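Long-range contacts in probable glutamine-binding lipoprotein GlnH (GLNBP) (Mycobacterium tuberculosis, PDB 6H20), which binds amino acids such as asparagine in an interlobe cleft and probably regulates protein kinase G activity to control glutamate metabolism: residues A[26-32]-A[283-287]; A[109-113]-A[237-241]; A[195-201]-A[219-223]; A[62-66]-A[76-80]. All coordinates share one frame. Residues are numbered along the deposited sequence.

Three of the four contacts belong to one lobe of this two-lobed solute-binding protein and the fourth to the other. Contact 1 pairs residues near the two termini at the surface, and the other three are nested within the loop it closes. Contact 4 closes before contact 2 opens, and contact 3 lies inside the loop of contact 2. Contacts 1 and 2 flank helix 244-259, their centres about 18 Å apart. Contact 3, in the other lobe, is centred about 38 Å from contact 1. Contact 4 sits nearest the asparagine site and touches contact 3 through Asn-62 and Glu-219, an approach of the two lobes consistent with a closed, ligand-bound form.

Contact 1 of 4, residues A[26-32]-A[283-287]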
loop_
_atom_site.group_PDB
_atom_site.type_symbol
_atom_site.label_atom_id
_atom_site.label_comp_id
_atom_site.label_asym_id
_atom_site.label_seq_id
_atom_site.Cartn_x
_atom_site.Cartn_y
_atom_site.Cartn_z
ATOM N N ASP A 26 7.122 14.982 9.962
ATOM C CA ASP A 26 6.903 13.817 10.820
ATOM C C ASP A 26 5.637 13.100 10.364
ATOM O O ASP A 26 4.623 13.097 11.077
ATOM C CB ASP A 26 6.790 14.233 12.290
ATOM C CG ASP A 26 6.761 13.047 13.234
ATOM O OD1 ASP A 26 7.042 11.913 12.794
ATOM O OD2 ASP A 26 6.445 13.252 14.424
ATOM N N PRO A 27 5.666 12.465 9.191
ATOM C CA PRO A 27 4.404 12.103 8.535
ATOM C C PRO A 27 3.590 11.059 9.272
ATOM O O PRO A 27 2.357 11.080 9.159
ATOM C CB PRO A 27 4.857 11.610 7.151
ATOM C CG PRO A 27 6.245 11.105 7.389
ATOM C CD PRO A 27 6.842 12.018 8.422
ATOM N N THR A 28 4.218 10.152 10.029
ATOM C CA THR A 28 3.465 9.019 10.561
ATOM C C THR A 28 2.676 9.335 11.827
ATOM O O THR A 28 1.909 8.476 12.271
ATOM C CB THR A 28 4.374 7.819 10.822
ATOM O OG1 THR A 28 5.343 8.158 11.818
ATOM C CG2 THR A 28 5.082 7.380 9.533
ATOM N N ALA A 29 2.835 10.518 12.418
ATOM C CA ALA A 29 2.046 10.875 13.590
ATOM C C ALA A 29 0.627 11.245 13.174
ATOM O O ALA A 29 0.423 12.009 12.223
ATOM C CB ALA A 29 2.691 12.056 14.309
ATOM N N SER A 30 -0.358 10.705 13.896
ATOM C CA SER A 30 -1.760 10.877 13.525
ATOM C C SER A 30 -2.579 11.313 14.741
ATOM O O SER A 30 -2.005 11.692 15.763
ATOM C CB SER A 30 -2.287 9.577 12.895
ATOM O OG SER A 30 -3.609 9.697 12.391
ATOM N N LEU A 31 -3.909 11.253 14.654
ATOM C CA LEU A 31 -4.769 11.830 15.688
ATOM C C LEU A 31 -5.206 10.788 16.710
ATOM O O LEU A 31 -5.608 9.676 16.358
ATOM C CB LEU A 31 -6.009 12.443 15.039
ATOM C CG LEU A 31 -5.735 13.648 14.144
ATOM C CD1 LEU A 31 -7.024 14.117 13.496
ATOM C CD2 LEU A 31 -5.087 14.768 14.948
ATOM N N ARG A 32 -5.182 11.175 17.977
ATOM C CA ARG A 32 -5.530 10.255 19.044
ATOM C C ARG A 32 -6.979 9.790 18.887
ATOM O O ARG A 32 -7.848 10.574 18.499
ATOM C CB ARG A 32 -5.359 10.997 20.371
ATOM C CG ARG A 32 -5.484 10.153 21.595
ATOM C CD ARG A 32 -5.054 10.981 22.816
ATOM N NE ARG A 32 -3.631 11.307 22.762
ATOM C CZ ARG A 32 -2.665 10.482 23.160
ATOM N NH1 ARG A 32 -2.971 9.287 23.648
ATOM N NH2 ARG A 32 -1.396 10.852 23.074
ATOM N N PRO A 283 1.972 2.935 17.179
ATOM C CA PRO A 283 1.332 4.167 16.705
ATOM C C PRO A 283 1.995 5.395 17.302
ATOM O O PRO A 283 2.492 5.381 18.433
ATOM C CB PRO A 283 -0.108 4.030 17.210
ATOM C CG PRO A 283 0.021 3.176 18.450
ATOM C CD PRO A 283 1.108 2.178 18.101
ATOM N N ARG A 284 2.003 6.465 16.517
ATOM C CA ARG A 284 2.505 7.762 16.946
ATOM C C ARG A 284 1.380 8.780 16.808
ATOM O O ARG A 284 0.683 8.802 15.787
ATOM C CB ARG A 284 3.707 8.168 16.092
ATOM C CG ARG A 284 4.237 9.555 16.382
ATOM C CD ARG A 284 5.256 9.991 15.340
ATOM N NE ARG A 284 6.601 10.113 15.893
ATOM C CZ ARG A 284 7.073 11.214 16.470
ATOM N NH1 ARG A 284 6.307 12.293 16.578
ATOM N NH2 ARG A 284 8.311 11.237 16.944
ATOM N N TYR A 285 1.204 9.620 17.830
ATOM C CA TYR A 285 0.120 10.595 17.867
ATOM C C TYR A 285 0.668 12.013 17.977
ATOM O O TYR A 285 1.606 12.265 18.736
ATOM C CB TYR A 285 -0.816 10.308 19.053
ATOM C CG TYR A 285 -1.515 8.974 18.926
ATOM C CD1 TYR A 285 -2.427 8.751 17.900
ATOM C CD2 TYR A 285 -1.250 7.933 19.813
ATOM C CE1 TYR A 285 -3.062 7.524 17.762
ATOM C CE2 TYR A 285 -1.887 6.699 19.690
ATOM C CZ TYR A 285 -2.792 6.506 18.658
ATOM O OH TYR A 285 -3.430 5.295 18.520
ATOM N N VAL A 286 0.055 12.939 17.230
ATOM C CA VAL A 286 0.422 14.354 17.316
ATOM C C VAL A 286 -0.117 14.976 18.589
ATOM O O VAL A 286 0.436 15.965 19.086
ATOM C CB VAL A 286 -0.098 15.134 16.095
ATOM C CG1 VAL A 286 0.395 14.524 14.822
ATOM C CG2 VAL A 286 -1.615 15.172 16.088
ATOM N N ASP A 287 -1.215 14.443 19.110
ATOM C CA ASP A 287 -1.929 15.048 20.216
ATOM C C ASP A 287 -2.127 14.040 21.331
ATOM O O ASP A 287 -1.304 13.139 21.509
ATOM C CB ASP A 287 -3.280 15.596 19.745
ATOM C CG ASP A 287 -4.191 14.523 19.176
ATOM O OD1 ASP A 287 -3.692 13.452 18.771
ATOM O OD2 ASP A 287 -5.415 14.773 19.125
ATOM O OXT ASP A 287 -3.104 14.120 22.077
HETATM O O HOH W 1 1.699 6.016 13.453
#
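The guanidinium of Arg-32 lies with one face over Tyr-285 CB, 4.1 Å from Arg-32 NH2, while its polar edge meets the C-terminal carboxylate of Asp-287. Arg-32 NE forms a salt bridge with Asp-287 OXT at 2.9 Å, and Arg-32 NH2 donates to Asp-287 O at 2.8 Å. The backbone joins in, since Arg-32 N donates to the side-chain Asp-287 OD1, also at 2.8 Å, so the arginine holds the last residue by both of its carboxylates. Arg-248 of helix 244-259 provides a second partner for the side-chain carboxylate of Asp-287. This clasp ends a short parallel pairing, a two-stranded sheet separate from the main sheet of the periplasmic-binding-protein fold, in which residues near the two termini run side by side against helix 244-259. Its register is set by Ser-30, which is bonded to the residues on either side of Tyr-285: Ser-30 N donates to Arg-284 O (2.9 Å) and Val-286 N to Ser-30 O (2.8 Å). Apolar contacts fill in around Val-286, with Ala-29 CB 3.4 Å from Val-286 CG1 and Leu-31 CD2 3.7 Å from Val-286 CG2. Before the direct bonds, a water links the two backbones: it donates to Thr-28 O at 2.7 Å and accepts from Arg-284 N at 3.1 Å.

Contact 2 of 4, residues A[109-113]-A[237-241]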
loop_
_atom_site.group_PDB
_atom_site.type_symbol
_atom_site.label_atom_id
_atom_site.label_comp_id
_atom_site.label_asym_id
_atom_site.label_seq_id
_atom_site.Cartn_x
_atom_site.Cartn_y
_atom_site.Cartn_z
ATOM N N ALA A 109 -9.514 10.064 -5.252
ATOM C CA ALA A 109 -10.772 9.532 -4.736
ATOM C C ALA A 109 -11.064 10.061 -3.344
ATOM O O ALA A 109 -12.226 10.297 -3.002
ATOM C CB ALA A 109 -10.744 8.008 -4.738
ATOM N N LEU A 110 -10.027 10.256 -2.531
ATOM C CA LEU A 110 -10.231 10.815 -1.200
ATOM C C LEU A 110 -10.604 12.290 -1.276
ATOM O O LEU A 110 -11.515 12.743 -0.569
ATOM C CB LEU A 110 -8.973 10.586 -0.364
ATOM C CG LEU A 110 -8.736 9.125 0.009
ATOM C CD1 LEU A 110 -7.321 8.928 0.540
ATOM C CD2 LEU A 110 -9.766 8.689 1.027
ATOM N N GLN A 111 -9.915 13.047 -2.135
ATOM C CA GLN A 111 -10.218 14.469 -2.293
ATOM C C GLN A 111 -11.654 14.683 -2.757
ATOM O O GLN A 111 -12.324 15.635 -2.322
ATOM C CB GLN A 111 -9.251 15.075 -3.307
ATOM C CG GLN A 111 -7.846 15.305 -2.778
ATOM C CD GLN A 111 -6.935 15.901 -3.831
ATOM O OE1 GLN A 111 -6.856 15.395 -4.950
ATOM N NE2 GLN A 111 -6.248 16.983 -3.484
ATOM N N LYS A 112 -12.146 13.812 -3.634
ATOM C CA LYS A 112 -13.485 13.928 -4.200
ATOM C C LYS A 112 -14.539 13.236 -3.350
ATOM O O LYS A 112 -15.693 13.151 -3.773
ATOM C CB LYS A 112 -13.521 13.343 -5.615
ATOM C CG LYS A 112 -12.731 14.110 -6.652
ATOM C CD LYS A 112 -12.734 13.352 -7.973
ATOM C CE LYS A 112 -12.700 14.288 -9.167
ATOM N NZ LYS A 112 -11.591 15.276 -9.080
ATOM N N SER A 113 -14.164 12.721 -2.176
ATOM C CA SER A 113 -15.097 12.015 -1.297
ATOM C C SER A 113 -15.818 10.884 -2.028
ATOM O O SER A 113 -17.013 10.653 -1.834
ATOM C CB SER A 113 -16.079 12.978 -0.623
ATOM O OG SER A 113 -15.377 13.882 0.205
ATOM N N VAL A 237 -4.105 4.091 6.543
ATOM C CA VAL A 237 -5.431 4.176 5.935
ATOM C C VAL A 237 -5.632 5.614 5.492
ATOM O O VAL A 237 -5.528 6.540 6.300
ATOM C CB VAL A 237 -6.521 3.750 6.928
ATOM C CG1 VAL A 237 -7.912 3.976 6.330
ATOM C CG2 VAL A 237 -6.315 2.311 7.356
ATOM N N GLY A 238 -5.892 5.809 4.197
ATOM C CA GLY A 238 -6.060 7.147 3.647
ATOM C C GLY A 238 -7.490 7.632 3.833
ATOM O O GLY A 238 -8.443 6.880 3.648
ATOM N N ILE A 239 -7.617 8.895 4.245
ATOM C CA ILE A 239 -8.884 9.491 4.649
ATOM C C ILE A 239 -8.923 10.904 4.089
ATOM O O ILE A 239 -7.885 11.550 3.924
ATOM C CB ILE A 239 -8.996 9.482 6.199
ATOM C CG1 ILE A 239 -9.114 8.040 6.701
ATOM C CG2 ILE A 239 -10.183 10.336 6.687
ATOM C CD1 ILE A 239 -8.815 7.848 8.176
ATOM N N ASN A 240 -10.128 11.386 3.781
ATOM C CA ASN A 240 -10.260 12.758 3.307
ATOM C C ASN A 240 -9.647 13.729 4.315
ATOM O O ASN A 240 -9.799 13.572 5.531
ATOM C CB ASN A 240 -11.729 13.100 3.059
ATOM C CG ASN A 240 -11.928 14.553 2.694
ATOM O OD1 ASN A 240 -12.012 15.420 3.571
ATOM N ND2 ASN A 240 -12.016 14.833 1.398
ATOM N N LEU A 241 -8.937 14.732 3.788
ATOM C CA LEU A 241 -8.137 15.633 4.617
ATOM C C LEU A 241 -8.933 16.216 5.775
ATOM O O LEU A 241 -8.398 16.396 6.876
ATOM C CB LEU A 241 -7.580 16.764 3.752
ATOM C CG LEU A 241 -6.667 17.779 4.434
ATOM C CD1 LEU A 241 -5.445 17.077 5.019
ATOM C CD2 LEU A 241 -6.247 18.843 3.434
#
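A Schellman motif ends helix 106-111, and in this contact an asparagine from strand 232-240 bonds to a carbonyl of that helix's last turn. Along the strand, Gly-238 is the first residue to touch the helix. Its backbone is bonded to Val-118 in the neighbouring antiparallel strand, and the Leu-110 side chain rests directly on it, with Leu-110 CD2 3.4 Å from Gly-238 O. A beta carbon here would point at the helix and fall 2.9 Å from Leu-110 CD1, so the close fit depends on the missing side chain. Next, Ile-239 turns its side chain away, onto helix 244-259, and offers the helix its backbone instead: Ile-239 N is 3.7 Å from Leu-110 CD1. The strand is thus packed between two helices of the same lobe, one of which begins at Arg-106 in the amino-acid pocket. Asn-240 then makes the polar link. Its OD1 accepts from the backbone of Asp-242, while Asn-240 ND2 donates almost linearly (171°) to Leu-110 O at 2.9 Å. That carbonyl also serves the helix end, where Ser-113, with positive phi, leaves the helical path: Ser-113 N donates to Leu-110 O at 3.1 Å.

Contact 3 of 4, residues A[195-201]-A[219-223]; sequences LVALQQR and EDPYL
Leu-195, Leu-223 and Asp-220 carry most of this contact, in which the last turns of helix 191-199 face the end of helix 210-219 and the loop after it. Leu-195 (chi1 t, chi2 p) points at the loop, its CA 8.3 Å from Asp-220 CA. Leu-195 CD1 lies 3.6 Å from Leu-223 CD1, and Leu-195 CD2 is 3.5 Å from Glu-219 OE2. Leu-223 (chi1 m, chi2 t) also receives Leu-198, one helical turn further on, with Leu-198 CD2 at 3.8 Å from Leu-223 CD2. The loop belongs to a beta-alpha-beta unit, strand 205-207, helix 210-219 and strand 223-226, whose strands both run antiparallel to strand 139-148. Asp-220 leaves the helix at phi/psi -145/84 and opens a type I turn, closed by Leu-223 N to Asp-220 O at 2.9 Å; this turn leads into strand 223-226. The Asp-220 side chain (chi1 t) points back at the first helix, Asp-220 OD2 standing 3.4 Å from Gln-199 CG. That helix ends in a Schellman motif, with Arg-201 at positive phi (58/34) and Arg-201 N bonded to Leu-198 O at 2.9 Å. Arg-201 NH2 makes a weak hydrogen bond of 3.4 Å to Tyr-222 OH, whose stronger partner is Asp-150.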
loop_
_atom_site.group_PDB
_atom_site.type_symbol
_atom_site.label_atom_id
_atom_site.label_comp_id
_atom_site.label_asym_id
_atom_site.label_seq_id
_atom_site.Cartn_x
_atom_site.Cartn_y
_atom_site.Cartn_z
ATOM N N LEU A 195 4.493 -7.969 -13.052
ATOM C CA LEU A 195 4.781 -9.398 -13.030
ATOM C C LEU A 195 4.617 -10.000 -14.414
ATOM O O LEU A 195 5.474 -10.760 -14.875
ATOM C CB LEU A 195 3.888 -10.102 -12.009
ATOM C CG LEU A 195 4.044 -11.620 -12.033
ATOM C CD1 LEU A 195 5.485 -12.010 -11.706
ATOM C CD2 LEU A 195 3.068 -12.283 -11.079
ATOM N N VAL A 196 3.535 -9.648 -15.108
ATOM C CA VAL A 196 3.341 -10.140 -16.472
ATOM C C VAL A 196 4.509 -9.730 -17.362
ATOM O O VAL A 196 5.044 -10.541 -18.129
ATOM C CB VAL A 196 1.995 -9.653 -17.039
ATOM C CG1 VAL A 196 1.894 -9.986 -18.530
ATOM C CG2 VAL A 196 0.854 -10.290 -16.271
ATOM N N ALA A 197 4.922 -8.465 -17.271
ATOM C CA ALA A 197 6.026 -7.979 -18.091
ATOM C C ALA A 197 7.304 -8.767 -17.828
ATOM O O ALA A 197 8.063 -9.065 -18.759
ATOM C CB ALA A 197 6.254 -6.493 -17.829
ATOM N N LEU A 198 7.568 -9.105 -16.566
ATOM C CA LEU A 198 8.782 -9.854 -16.253
ATOM C C LEU A 198 8.655 -11.295 -16.721
ATOM O O LEU A 198 9.613 -11.874 -17.254
ATOM C CB LEU A 198 9.070 -9.773 -14.752
ATOM C CG LEU A 198 10.382 -10.386 -14.256
ATOM C CD1 LEU A 198 11.597 -9.863 -15.020
ATOM C CD2 LEU A 198 10.537 -10.108 -12.769
ATOM N N GLN A 199 7.468 -11.885 -16.557
ATOM C CA GLN A 199 7.256 -13.241 -17.059
ATOM C C GLN A 199 7.484 -13.317 -18.559
ATOM O O GLN A 199 7.969 -14.340 -19.065
ATOM C CB GLN A 199 5.849 -13.715 -16.713
ATOM C CG GLN A 199 5.674 -13.990 -15.239
ATOM C CD GLN A 199 4.253 -14.303 -14.849
ATOM O OE1 GLN A 199 3.303 -13.723 -15.372
ATOM N NE2 GLN A 199 4.097 -15.213 -13.898
ATOM N N GLN A 200 7.141 -12.258 -19.283
ATOM C CA GLN A 200 7.327 -12.218 -20.725
ATOM C C GLN A 200 8.677 -11.643 -21.124
ATOM O O GLN A 200 8.907 -11.412 -22.318
ATOM C CB GLN A 200 6.190 -11.441 -21.384
ATOM C CG GLN A 200 4.830 -11.914 -20.939
ATOM C CD GLN A 200 3.714 -11.425 -21.829
ATOM O OE1 GLN A 200 3.949 -10.908 -22.923
ATOM N NE2 GLN A 200 2.483 -11.582 -21.361
ATOM N N ARG A 201 9.567 -11.417 -20.153
ATOM C CA ARG A 201 10.917 -10.899 -20.400
ATOM C C ARG A 201 10.901 -9.555 -21.128
ATOM O O ARG A 201 11.789 -9.258 -21.933
ATOM C CB ARG A 201 11.798 -11.929 -21.121
ATOM C CG ARG A 201 11.765 -13.295 -20.462
ATOM C CD ARG A 201 12.929 -14.161 -20.908
ATOM N NE ARG A 201 13.418 -15.010 -19.823
ATOM C CZ ARG A 201 13.126 -16.301 -19.691
ATOM N NH1 ARG A 201 12.346 -16.900 -20.580
ATOM N NH2 ARG A 201 13.619 -16.994 -18.673
ATOM N N GLU A 219 3.217 -15.838 -6.594
ATOM C CA GLU A 219 2.666 -16.217 -7.888
ATOM C C GLU A 219 3.716 -16.795 -8.820
ATOM O O GLU A 219 3.363 -17.543 -9.738
ATOM C CB GLU A 219 2.000 -15.005 -8.540
ATOM C CG GLU A 219 0.751 -14.557 -7.790
ATOM C CD GLU A 219 0.163 -13.248 -8.290
ATOM O OE1 GLU A 219 -1.054 -13.221 -8.569
ATOM O OE2 GLU A 219 0.900 -12.245 -8.380
ATOM N N ASP A 220 4.990 -16.472 -8.613
ATOM C CA ASP A 220 6.052 -16.853 -9.543
ATOM C C ASP A 220 7.305 -17.153 -8.733
ATOM O O ASP A 220 8.194 -16.302 -8.603
ATOM C CB ASP A 220 6.315 -15.716 -10.533
ATOM C CG ASP A 220 7.260 -16.108 -11.651
ATOM O OD1 ASP A 220 7.887 -17.186 -11.562
ATOM O OD2 ASP A 220 7.391 -15.312 -12.608
ATOM N N PRO A 221 7.439 -18.377 -8.213
ATOM C CA PRO A 221 8.588 -18.682 -7.342
ATOM C C PRO A 221 9.931 -18.746 -8.062
ATOM O O PRO A 221 10.960 -18.941 -7.399
ATOM C CB PRO A 221 8.218 -20.031 -6.716
ATOM C CG PRO A 221 6.757 -20.194 -6.969
ATOM C CD PRO A 221 6.442 -19.457 -8.217
ATOM N N TYR A 222 9.954 -18.570 -9.382
ATOM C CA TYR A 222 11.207 -18.384 -10.103
ATOM C C TYR A 222 11.842 -17.033 -9.774
ATOM O O TYR A 222 13.033 -16.832 -10.025
ATOM C CB TYR A 222 10.915 -18.566 -11.600
ATOM C CG TYR A 222 11.961 -18.096 -12.596
ATOM C CD1 TYR A 222 13.279 -18.535 -12.523
ATOM C CD2 TYR A 222 11.606 -17.248 -13.646
ATOM C CE1 TYR A 222 14.228 -18.116 -13.464
ATOM C CE2 TYR A 222 12.533 -16.835 -14.576
ATOM C CZ TYR A 222 13.838 -17.261 -14.484
ATOM O OH TYR A 222 14.749 -16.821 -15.431
ATOM N N LEU A 223 11.075 -16.107 -9.204
ATOM C CA LEU A 223 11.604 -14.804 -8.835
ATOM C C LEU A 223 12.054 -14.797 -7.377
ATOM O O LEU A 223 11.586 -15.588 -6.548
ATOM C CB LEU A 223 10.541 -13.726 -9.053
ATOM C CG LEU A 223 9.805 -13.831 -10.381
ATOM C CD1 LEU A 223 8.778 -12.701 -10.447
ATOM C CD2 LEU A 223 10.772 -13.721 -11.549
HETATM O O HOH W 2 13.681 -14.493 -17.020
#

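Contact 4 of 4, residues A[62-66]-A[76-80]; sequences NLFSF and GFDVD
Phe-77 N donates to Leu-63 O at 2.8 Å, nearly straight at 173°. Phe-64 O accepts two weaker bonds, from Asp-78 N at 3.0 Å and Val-79 N at 3.3 Å. A water bridges the side chains, donating to Ser-65 OG (2.9 Å) and Asp-78 OD2 (2.8 Å); Ser-65 OG is also hydrogen-bonded to Asp-58 O, and Asp-78 to Tyr-138 and the backbone of Thr-121, a pocket residue. The loop 62-66 thus uses its carbonyls to satisfy amides in the first turn of helix 77-90, whose N-cap is Gly-76. Leu-63 has positive phi (79/-13). Gly-76 (130/173), its CA 4.0 Å from Phe-64 CA, adopts a conformation suited to glycine, and a beta carbon would clash with Phe-64 O. Around this core Phe-64 (chi1 m) and Phe-77 (chi1 t) set their rings obliquely, centroids 5.8 Å apart and planes at 63°, with Phe-64 CD1 3.8 Å from Phe-77 CB. Ser-65 CB meets Val-79 CG2 at 4.0 Å.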
loop_
_atom_site.group_PDB
_atom_site.type_symbol
_atom_site.label_atom_id
_atom_site.label_comp_id
_atom_site.label_asym_id
_atom_site.label_seq_id
_atom_site.Cartn_x
_atom_site.Cartn_y
_atom_site.Cartn_z
ATOM N N ASN A 62 -1.522 -9.090 -5.044
ATOM C CA ASN A 62 -1.633 -10.363 -4.344
ATOM C C ASN A 62 -1.163 -10.198 -2.904
ATOM O O ASN A 62 -0.204 -9.473 -2.627
ATOM C CB ASN A 62 -0.765 -11.416 -5.028
ATOM C CG ASN A 62 -1.018 -12.804 -4.474
ATOM O OD1 ASN A 62 -2.157 -13.143 -4.108
ATOM N ND2 ASN A 62 0.032 -13.606 -4.383
ATOM N N LEU A 63 -1.852 -10.882 -1.991
ATOM C CA LEU A 63 -1.703 -10.870 -0.539
ATOM C C LEU A 63 -2.349 -9.667 0.125
ATOM O O LEU A 63 -2.495 -9.675 1.349
ATOM C CB LEU A 63 -0.250 -10.980 -0.038
ATOM C CG LEU A 63 0.514 -12.180 -0.602
ATOM C CD1 LEU A 63 1.906 -12.181 0.027
ATOM C CD2 LEU A 63 -0.236 -13.484 -0.334
ATOM N N PHE A 64 -2.737 -8.633 -0.625
ATOM C CA PHE A 64 -3.240 -7.383 -0.066
ATOM C C PHE A 64 -4.642 -7.039 -0.527
ATOM O O PHE A 64 -5.515 -6.797 0.309
ATOM C CB PHE A 64 -2.249 -6.243 -0.362
ATOM C CG PHE A 64 -1.052 -6.298 0.527
ATOM C CD1 PHE A 64 -1.083 -5.697 1.777
ATOM C CD2 PHE A 64 0.055 -7.046 0.172
ATOM C CE1 PHE A 64 -0.019 -5.796 2.630
ATOM C CE2 PHE A 64 1.137 -7.166 1.027
ATOM C CZ PHE A 64 1.097 -6.524 2.270
ATOM N N SER A 65 -4.884 -7.010 -1.834
ATOM C CA SER A 65 -6.244 -6.851 -2.348
ATOM C C SER A 65 -6.229 -7.469 -3.739
ATOM O O SER A 65 -5.549 -6.964 -4.639
ATOM C CB SER A 65 -6.701 -5.385 -2.360
ATOM O OG SER A 65 -5.838 -4.530 -3.091
ATOM N N PHE A 66 -6.893 -8.609 -3.870
ATOM C CA PHE A 66 -6.870 -9.395 -5.096
ATOM C C PHE A 66 -8.122 -10.256 -5.101
ATOM O O PHE A 66 -8.765 -10.443 -4.068
ATOM C CB PHE A 66 -5.598 -10.255 -5.174
ATOM C CG PHE A 66 -5.540 -11.362 -4.153
ATOM C CD1 PHE A 66 -5.120 -11.104 -2.851
ATOM C CD2 PHE A 66 -5.921 -12.653 -4.488
ATOM C CE1 PHE A 66 -5.062 -12.120 -1.903
ATOM C CE2 PHE A 66 -5.866 -13.675 -3.543
ATOM C CZ PHE A 66 -5.442 -13.410 -2.251
ATOM N N GLY A 76 -7.416 -10.385 0.978
ATOM C CA GLY A 76 -6.063 -9.931 1.224
ATOM C C GLY A 76 -5.951 -9.194 2.547
ATOM O O GLY A 76 -6.938 -8.898 3.218
ATOM N N PHE A 77 -4.695 -8.879 2.895
ATOM C CA PHE A 77 -4.406 -8.176 4.153
ATOM C C PHE A 77 -5.124 -6.831 4.226
ATOM O O PHE A 77 -5.706 -6.487 5.264
ATOM C CB PHE A 77 -2.891 -7.989 4.286
ATOM C CG PHE A 77 -2.442 -7.427 5.611
ATOM C CD1 PHE A 77 -2.281 -6.066 5.771
ATOM C CD2 PHE A 77 -2.147 -8.270 6.673
ATOM C CE1 PHE A 77 -1.849 -5.541 6.979
ATOM C CE2 PHE A 77 -1.719 -7.747 7.894
ATOM C CZ PHE A 77 -1.573 -6.371 8.027
ATOM N N ASP A 78 -5.077 -6.043 3.142
ATOM C CA ASP A 78 -5.726 -4.732 3.148
ATOM C C ASP A 78 -7.246 -4.861 3.222
ATOM O O ASP A 78 -7.907 -4.072 3.914
ATOM C CB ASP A 78 -5.327 -3.928 1.910
ATOM C CG ASP A 78 -3.995 -3.210 2.063
ATOM O OD1 ASP A 78 -3.530 -2.998 3.206
ATOM O OD2 ASP A 78 -3.451 -2.806 1.015
ATOM N N VAL A 79 -7.818 -5.838 2.512
ATOM C CA VAL A 79 -9.253 -6.101 2.617
ATOM C C VAL A 79 -9.632 -6.395 4.064
ATOM O O VAL A 79 -10.644 -5.891 4.579
ATOM C CB VAL A 79 -9.625 -7.270 1.687
ATOM C CG1 VAL A 79 -11.085 -7.634 1.867
ATOM C CG2 VAL A 79 -9.321 -6.893 0.251
ATOM N N ASP A 80 -8.817 -7.204 4.741
ATOM C CA ASP A 80 -9.121 -7.590 6.115
ATOM C C ASP A 80 -8.967 -6.416 7.072
ATOM O O ASP A 80 -9.773 -6.274 7.998
ATOM C CB ASP A 80 -8.264 -8.791 6.522
ATOM C CG ASP A 80 -8.739 -10.087 5.882
ATOM O OD1 ASP A 80 -9.870 -10.131 5.345
ATOM O OD2 ASP A 80 -7.965 -11.067 5.914
HETATM O O HOH W 3 -3.596 -3.298 -1.708
#